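Side-chain contacts in endo-1,4-beta-xylanase (Uncultured bacterium, PDB 7AX7), which uses a cobalt(II) ion in its carbohydrate esterase family 4 domain, the part described here, to cleave acetyl groups from acetylated xylan: residues Phe34-Gln39 and Ser47-Gln52; Arg51-Gly56 and Val92-Lys97. All coordinates share one frame; numbering follows the deposited sequence.

Interaction 1: residues Phe34-Gln39 and Ser47-Gln52; sequences FFLIGQ and SIMQRQ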
ATOM      1  N   PHE A  34      -0.587  -0.242   4.103  1.00  7.24           N
ATOM      2  CA  PHE A  34      -1.952  -0.352   3.593  1.00  6.24           C
ATOM      3  C   PHE A  34      -2.412   1.020   3.130  1.00  9.69           C
ATOM      4  O   PHE A  34      -2.587   1.935   3.949  1.00  7.06           O
ATOM      5  CB  PHE A  34      -2.893  -0.915   4.660  1.00  6.76           C
ATOM      6  CG  PHE A  34      -2.582  -2.331   5.042  1.00  6.95           C
ATOM      7  CD1 PHE A  34      -1.643  -2.614   6.032  1.00  7.41           C
ATOM      8  CD2 PHE A  34      -3.212  -3.385   4.397  1.00  5.84           C
ATOM      9  CE1 PHE A  34      -1.346  -3.931   6.375  1.00  7.61           C
ATOM     10  CE2 PHE A  34      -2.930  -4.700   4.734  1.00  6.94           C
ATOM     11  CZ  PHE A  34      -1.990  -4.978   5.720  1.00  7.81           C
ATOM     12  N   PHE A  35      -2.612   1.150   1.820  1.00  7.83           N
ATOM     13  CA  PHE A  35      -3.159   2.356   1.217  1.00  8.13           C
ATOM     14  C   PHE A  35      -4.677   2.246   1.265  1.00  9.55           C
ATOM     15  O   PHE A  35      -5.282   1.451   0.529  1.00  7.04           O
ATOM     16  CB  PHE A  35      -2.630   2.519  -0.207  1.00  8.52           C
ATOM     17  CG  PHE A  35      -1.161   2.851  -0.270  1.00  7.32           C
ATOM     18  CD1 PHE A  35      -0.206   1.863  -0.099  1.00  5.67           C
ATOM     19  CD2 PHE A  35      -0.738   4.158  -0.497  1.00  6.29           C
ATOM     20  CE1 PHE A  35       1.162   2.166  -0.150  1.00  5.85           C
ATOM     21  CE2 PHE A  35       0.627   4.476  -0.550  1.00  7.36           C
ATOM     22  CZ  PHE A  35       1.579   3.475  -0.369  1.00  5.80           C
ATOM     23  N   LEU A  36      -5.289   3.029   2.141  1.00  5.93           N
ATOM     24  CA  LEU A  36      -6.693   2.850   2.454  1.00  5.81           C
ATOM     25  C   LEU A  36      -7.562   3.756   1.598  1.00  8.18           C
ATOM     26  O   LEU A  36      -7.186   4.882   1.251  1.00  7.54           O
ATOM     27  CB  LEU A  36      -6.965   3.135   3.933  1.00  6.24           C
ATOM     28  CG  LEU A  36      -6.093   2.443   4.992  1.00  6.63           C
ATOM     29  CD1 LEU A  36      -6.534   2.892   6.381  1.00  5.59           C
ATOM     30  CD2 LEU A  36      -6.165   0.936   4.869  1.00  4.57           C
ATOM     31  N   ILE A  37      -8.743   3.244   1.271  1.00  6.95           N
ATOM     32  CA  ILE A  37      -9.810   4.035   0.676  1.00  7.75           C
ATOM     33  C   ILE A  37     -10.560   4.727   1.808  1.00  9.08           C
ATOM     34  O   ILE A  37     -11.048   4.071   2.734  1.00  8.46           O
ATOM     35  CB  ILE A  37     -10.744   3.145  -0.159  1.00  9.99           C
ATOM     36  CG1 ILE A  37      -9.948   2.478  -1.288  1.00  8.25           C
ATOM     37  CG2 ILE A  37     -11.933   3.955  -0.689  1.00  9.53           C
ATOM     38  CD1 ILE A  37     -10.743   1.488  -2.127  1.00 10.83           C
ATOM     39  N   GLY A  38     -10.647   6.059   1.738  1.00  9.39           N
ATOM     40  CA  GLY A  38     -11.204   6.819   2.849  1.00 10.25           C
ATOM     41  C   GLY A  38     -12.617   6.408   3.232  1.00 13.31           C
ATOM     42  O   GLY A  38     -12.954   6.359   4.420  1.00 14.40           O
ATOM     43  N   GLN A  39     -13.470   6.120   2.241  1.00 10.27           N
ATOM     44  CA  GLN A  39     -14.834   5.748   2.597  1.00 14.03           C
ATOM     45  C   GLN A  39     -14.914   4.365   3.235  1.00 14.32           C
ATOM     46  O   GLN A  39     -15.961   4.023   3.796  1.00 13.68           O
ATOM     47  CB  GLN A  39     -15.768   5.842   1.380  1.00 13.90           C
ATOM     48  CG  GLN A  39     -15.550   4.801   0.303  1.00 15.22           C
ATOM     49  CD  GLN A  39     -16.299   5.129  -0.986  1.00 16.51           C
ATOM     50  OE1 GLN A  39     -17.008   6.131  -1.071  1.00 16.43           O
ATOM     51  NE2 GLN A  39     -16.135   4.283  -1.995  1.00 16.50           N
ATOM     52  N   SER A  47     -11.761  -1.684  14.193  1.00  9.85           N
ATOM     53  CA  SER A  47     -10.944  -2.633  14.929  1.00 10.78           C
ATOM     54  C   SER A  47      -9.815  -3.172  14.061  1.00  8.37           C
ATOM     55  O   SER A  47      -8.734  -3.468  14.577  1.00  9.34           O
ATOM     56  CB  SER A  47     -11.814  -3.758  15.494  1.00  9.59           C
ATOM     57  OG  SER A  47     -12.438  -4.492  14.463  1.00 24.97           O
ATOM     58  N   ILE A  48     -10.027  -3.246  12.746  1.00  8.19           N
ATOM     59  CA  ILE A  48      -8.971  -3.683  11.834  1.00  6.55           C
ATOM     60  C   ILE A  48      -7.871  -2.630  11.757  1.00  7.79           C
ATOM     61  O   ILE A  48      -6.677  -2.940  11.853  1.00  5.92           O
ATOM     62  CB  ILE A  48      -9.565  -3.993  10.448  1.00 10.19           C
ATOM     63  CG1 ILE A  48     -10.466  -5.231  10.513  1.00 12.24           C
ATOM     64  CG2 ILE A  48      -8.465  -4.142   9.369  1.00  6.22           C
ATOM     65  CD1 ILE A  48     -11.378  -5.381   9.279  1.00 13.40           C
ATOM     66  N   MET A  49      -8.261  -1.360  11.601  1.00  8.12           N
ATOM     67  CA  MET A  49      -7.273  -0.283  11.571  1.00  7.79           C
ATOM     68  C   MET A  49      -6.525  -0.177  12.901  1.00  7.30           C
ATOM     69  O   MET A  49      -5.319   0.096  12.920  1.00  7.78           O
ATOM     70  CB  MET A  49      -7.956   1.039  11.220  1.00  7.91           C
ATOM     71  CG  MET A  49      -8.681   1.004   9.868  1.00 12.91           C
ATOM     72  SD  MET A  49      -9.508   2.545   9.430  1.00  9.26           S
ATOM     73  CE  MET A  49      -8.162   3.726   9.600  1.00  7.26           C
ATOM     74  N   GLN A  50      -7.221  -0.377  14.025  1.00  5.71           N
ATOM     75  CA  GLN A  50      -6.525  -0.371  15.308  1.00  7.37           C
ATOM     76  C   GLN A  50      -5.462  -1.464  15.353  1.00  8.22           C
ATOM     77  O   GLN A  50      -4.338  -1.230  15.816  1.00  9.68           O
ATOM     78  CB  GLN A  50      -7.517  -0.552  16.457  1.00  8.25           C
ATOM     79  CG  GLN A  50      -8.458   0.627  16.697  1.00  8.31           C
ATOM     80  CD  GLN A  50      -9.448   0.334  17.811  1.00 13.35           C
ATOM     81  OE1 GLN A  50     -10.136  -0.686  17.789  1.00 13.45           O
ATOM     82  NE2 GLN A  50      -9.512   1.222  18.799  1.00 11.25           N
ATOM     83  N   ARG A  51      -5.803  -2.662  14.869  1.00  5.97           N
ATOM     84  CA  ARG A  51      -4.841  -3.758  14.837  1.00  8.89           C
ATOM     85  C   ARG A  51      -3.690  -3.465  13.873  1.00  7.86           C
ATOM     86  O   ARG A  51      -2.535  -3.793  14.162  1.00  6.59           O
ATOM     87  CB  ARG A  51      -5.552  -5.060  14.459  1.00  8.51           C
ATOM     88  CG  ARG A  51      -4.656  -6.296  14.471  1.00 10.36           C
ATOM     89  CD  ARG A  51      -5.384  -7.553  13.980  1.00 12.13           C
ATOM     90  NE  ARG A  51      -4.475  -8.697  13.885  1.00 14.16           N
ATOM     91  CZ  ARG A  51      -4.738  -9.819  13.224  1.00 15.96           C
ATOM     92  NH1 ARG A  51      -5.891  -9.967  12.578  1.00 10.56           N
ATOM     93  NH2 ARG A  51      -3.835 -10.791  13.188  1.00 17.77           N
ATOM     94  N   GLN A  52      -3.977  -2.840  12.728  1.00  8.30           N
ATOM     95  CA  GLN A  52      -2.896  -2.430  11.835  1.00 10.52           C
ATOM     96  C   GLN A  52      -1.894  -1.544  12.571  1.00  8.61           C
ATOM     97  O   GLN A  52      -0.675  -1.746  12.473  1.00  7.93           O
ATOM     98  CB  GLN A  52      -3.465  -1.716  10.599  1.00  6.58           C
ATOM     99  CG  GLN A  52      -4.175  -2.644   9.606  1.00  6.63           C
ATOM    100  CD  GLN A  52      -4.971  -1.886   8.541  1.00  6.52           C
ATOM    101  OE1 GLN A  52      -5.684  -0.931   8.843  1.00  4.80           O
ATOM    102  NE2 GLN A  52      -4.849  -2.318   7.294  1.00  6.55           N
TER
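Gln52 lays the amide nitrogen at its tip over one face of the Phe34 ring. NE2 stands 3.2 Å from Phe34 CG, off-centre toward the rim, and lies 3.5 Å from both Phe34 CD1 and CD2, so it sits astride the CB end of the ring. Ring and amide planes are 50° apart; the amide therefore offers its nitrogen to the face without stacking on it. Extended beyond CG, the Gln52 chain carries the amide across to the strand; the axes of strand 34-36 and helix 47-52 are 11.9 Å apart at their closest. The other branch of the amide, OE1, is buried with no polar partner. With an alanine at Phe34 the ring face is gone, and the end of Gln52 is likely to be held less firmly, its nitrogen left without this neighbour.

Beside this close pair the packing is looser and apolar. Leu36 CD1 meets Met49 CE at 3.7 Å, a single methyl-to-methyl touch made possible by the bend at the thioether (chi3 54°), which brings CE back toward the strand. Away from the strand, Ser47 and Gln50 are exposed, while Arg51 turns to helix 16-28 and forms salt bridges with Asp23 and Glu26.

The contact joins the first two elements of the beta-alpha-beta unit of strand 33-36, helix 46-54 and strand 58-61, with helix 16-28 touching Gln52 and helix 74-92 covering Leu36 and Met49.

Interaction 2: residues Arg51-Gly56 and Val92-Lys97; sequences RQVRMG and VGVDVK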
ATOM      1  N   ARG A  51      -5.803  -2.662  14.869  1.00  5.97           N
ATOM      2  CA  ARG A  51      -4.841  -3.758  14.837  1.00  8.89           C
ATOM      3  C   ARG A  51      -3.690  -3.465  13.873  1.00  7.86           C
ATOM      4  O   ARG A  51      -2.535  -3.793  14.162  1.00  6.59           O
ATOM      5  CB  ARG A  51      -5.552  -5.060  14.459  1.00  8.51           C
ATOM      6  CG  ARG A  51      -4.656  -6.296  14.471  1.00 10.36           C
ATOM      7  CD  ARG A  51      -5.384  -7.553  13.980  1.00 12.13           C
ATOM      8  NE  ARG A  51      -4.475  -8.697  13.885  1.00 14.16           N
ATOM      9  CZ  ARG A  51      -4.738  -9.819  13.224  1.00 15.96           C
ATOM     10  NH1 ARG A  51      -5.891  -9.967  12.578  1.00 10.56           N
ATOM     11  NH2 ARG A  51      -3.835 -10.791  13.188  1.00 17.77           N
ATOM     12  N   GLN A  52      -3.977  -2.840  12.728  1.00  8.30           N
ATOM     13  CA  GLN A  52      -2.896  -2.430  11.835  1.00 10.52           C
ATOM     14  C   GLN A  52      -1.894  -1.544  12.571  1.00  8.61           C
ATOM     15  O   GLN A  52      -0.675  -1.746  12.473  1.00  7.93           O
ATOM     16  CB  GLN A  52      -3.465  -1.716  10.599  1.00  6.58           C
ATOM     17  CG  GLN A  52      -4.175  -2.644   9.606  1.00  6.63           C
ATOM     18  CD  GLN A  52      -4.971  -1.886   8.541  1.00  6.52           C
ATOM     19  OE1 GLN A  52      -5.684  -0.931   8.843  1.00  4.80           O
ATOM     20  NE2 GLN A  52      -4.849  -2.318   7.294  1.00  6.55           N
ATOM     21  N   VAL A  53      -2.389  -0.558  13.327  1.00  6.01           N
ATOM     22  CA  VAL A  53      -1.476   0.316  14.056  1.00  7.47           C
ATOM     23  C   VAL A  53      -0.738  -0.463  15.148  1.00  8.27           C
ATOM     24  O   VAL A  53       0.472  -0.293  15.337  1.00  6.84           O
ATOM     25  CB  VAL A  53      -2.234   1.540  14.614  1.00  7.19           C
ATOM     26  CG1 VAL A  53      -1.345   2.330  15.561  1.00  7.78           C
ATOM     27  CG2 VAL A  53      -2.728   2.441  13.461  1.00  9.04           C
ATOM     28  N   ARG A  54      -1.438  -1.352  15.863  1.00  5.94           N
ATOM     29  CA  ARG A  54      -0.766  -2.141  16.901  1.00 10.91           C
ATOM     30  C   ARG A  54       0.404  -2.928  16.333  1.00 11.86           C
ATOM     31  O   ARG A  54       1.455  -3.038  16.973  1.00 12.60           O
ATOM     32  CB  ARG A  54      -1.743  -3.099  17.589  1.00  8.03           C
ATOM     33  CG  ARG A  54      -2.692  -2.406  18.575  1.00  6.94           C
ATOM     34  CD  ARG A  54      -3.284  -3.395  19.594  1.00  9.07           C
ATOM     35  NE  ARG A  54      -3.952  -4.554  18.992  1.00  7.01           N
ATOM     36  CZ  ARG A  54      -5.183  -4.543  18.485  1.00  7.45           C
ATOM     37  NH1 ARG A  54      -5.902  -3.429  18.473  1.00  5.82           N
ATOM     38  NH2 ARG A  54      -5.698  -5.651  17.980  1.00  8.40           N
ATOM     39  N   MET A  55       0.239  -3.492  15.141  1.00  9.33           N
ATOM     40  CA  MET A  55       1.276  -4.296  14.509  1.00 12.14           C
ATOM     41  C   MET A  55       2.337  -3.456  13.806  1.00 11.11           C
ATOM     42  O   MET A  55       3.212  -4.020  13.139  1.00 13.15           O
ATOM     43  CB  MET A  55       0.642  -5.263  13.506  1.00  9.87           C
ATOM     44  CG  MET A  55      -0.157  -6.373  14.152  1.00 14.38           C
ATOM     45  SD  MET A  55      -1.146  -7.302  12.973  1.00 12.63           S
ATOM     46  CE  MET A  55       0.047  -7.698  11.668  1.00  9.05           C
ATOM     47  N   GLY A  56       2.275  -2.134  13.916  1.00 10.32           N
ATOM     48  CA  GLY A  56       3.260  -1.314  13.241  1.00 10.00           C
ATOM     49  C   GLY A  56       3.160  -1.322  11.735  1.00  9.71           C
ATOM     50  O   GLY A  56       4.150  -1.030  11.058  1.00 12.17           O
ATOM     51  N   VAL A  92      -7.584   6.552  14.232  1.00  9.50           N
ATOM     52  CA  VAL A  92      -6.592   5.751  14.946  1.00  9.49           C
ATOM     53  C   VAL A  92      -5.274   6.499  15.139  1.00  9.76           C
ATOM     54  O   VAL A  92      -4.265   5.897  15.519  1.00 11.50           O
ATOM     55  CB  VAL A  92      -6.353   4.407  14.235  1.00  9.69           C
ATOM     56  CG1 VAL A  92      -7.662   3.621  14.127  1.00  6.09           C
ATOM     57  CG2 VAL A  92      -5.714   4.626  12.856  1.00  9.07           C
ATOM     58  N   GLY A  93      -5.265   7.802  14.880  1.00 11.27           N
ATOM     59  CA  GLY A  93      -4.193   8.655  15.365  1.00 11.62           C
ATOM     60  C   GLY A  93      -2.896   8.660  14.579  1.00 15.68           C
ATOM     61  O   GLY A  93      -1.882   9.130  15.101  1.00 14.21           O
ATOM     62  N   VAL A  94      -2.881   8.177  13.338  1.00 12.35           N
ATOM     63  CA  VAL A  94      -1.641   8.157  12.568  1.00 13.59           C
ATOM     64  C   VAL A  94      -1.756   9.099  11.384  1.00 12.31           C
ATOM     65  O   VAL A  94      -2.848   9.386  10.879  1.00  9.47           O
ATOM     66  CB  VAL A  94      -1.234   6.748  12.091  1.00 17.88           C
ATOM     67  CG1 VAL A  94      -1.121   5.807  13.275  1.00 16.98           C
ATOM     68  CG2 VAL A  94      -2.203   6.225  11.044  1.00 15.17           C
ATOM     69  N   ASP A  95      -0.593   9.566  10.936  1.00 13.17           N
ATOM     70  CA  ASP A  95      -0.474  10.587   9.909  1.00 14.09           C
ATOM     71  C   ASP A  95      -0.087   9.941   8.584  1.00 12.16           C
ATOM     72  O   ASP A  95       0.987   9.344   8.463  1.00 11.62           O
ATOM     73  CB  ASP A  95       0.558  11.631  10.334  1.00 15.55           C
ATOM     74  CG  ASP A  95       0.153  12.359  11.614  1.00 15.88           C
ATOM     75  OD1 ASP A  95      -0.980  12.886  11.660  1.00 23.73           O
ATOM     76  OD2 ASP A  95       0.950  12.376  12.573  1.00 25.42           O
ATOM     77  N   VAL A  96      -0.971  10.056   7.597  1.00  8.37           N
ATOM     78  CA  VAL A  96      -0.650   9.612   6.247  1.00 10.57           C
ATOM     79  C   VAL A  96       0.647  10.268   5.786  1.00 10.72           C
ATOM     80  O   VAL A  96       0.864  11.465   5.992  1.00 11.63           O
ATOM     81  CB  VAL A  96      -1.827   9.937   5.310  1.00 11.81           C
ATOM     82  CG1 VAL A  96      -1.398   9.894   3.852  1.00  9.65           C
ATOM     83  CG2 VAL A  96      -2.972   8.964   5.578  1.00 11.15           C
ATOM     84  N   LYS A  97       1.534   9.472   5.186  1.00  9.11           N
ATOM     85  CA  LYS A  97       2.746  10.005   4.575  1.00 12.50           C
ATOM     86  C   LYS A  97       2.829   9.762   3.078  1.00 10.45           C
ATOM     87  O   LYS A  97       3.662  10.389   2.416  1.00 11.24           O
ATOM     88  CB  LYS A  97       4.003   9.403   5.225  1.00  7.48           C
ATOM     89  CG  LYS A  97       4.135   9.658   6.711  1.00 16.02           C
ATOM     90  CD  LYS A  97       4.130  11.143   7.012  1.00 17.56           C
ATOM     91  CE  LYS A  97       4.865  11.461   8.318  1.00 30.43           C
ATOM     92  NZ  LYS A  97       4.270  10.792   9.507  1.00 28.59           N
TER
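Val53 touches both Val92 and Val94 through one methyl, and the contact between the segments is wholly apolar. Val53 CG2 lies 3.7 Å from Val92 CG2 and 3.7 Å from Val94 CG1, facing the gap between the two methyls, both on one side of it. With CG1 anti to the backbone N (chi1 171°), CG2 is the branch of Val53 that faces both partners; CG1 comes no nearer than 4.2 Å, to Val94 CG1. In each pair the side chains run past one another in opposite directions and meet through their methyls. Leu59 of strand 58-61 packs against Val92 and Val94. The patch is small (108 Å²) and near the surface.

It lies where two helices of this NodB-type deacetylase domain end: Val53 is in the last turn of helix 46-54, and the valines flank Gly93, which leaves helical geometry with positive phi after helix 74-92.

No hydrogen bond crosses between the segments. Gly56 closes helix 46-54 in a Schellman motif, its N bonded to Val53 O at 2.9 Å, while Met55 N reaches Arg51 O at 3.0 Å. At the other helix end, Lys89 NZ bonds Gly93 O and makes a long, weak ion pair with Asp95.

In the fold
Interactions 1 and 2 lie 8 Å apart, centre to centre, on the same side of the chain's centre, and share helix 46-54. Strand 33-36 comes first along the chain, then this helix, and the 92-97 segment follows only after strand 58-61 and helix 74-92. Interaction 1 fixes the buried side of the helix against the parallel sheet; interaction 2 ties its C-terminal turn to the loop leaving helix 74-92. They meet where Val92 CG1 packs 3.9 Å from Met49 CB. The side chain of Leu36 is about 10 Å from the bound cobalt, so interaction 1 belongs to the framework near the metal site rather than to the site itself.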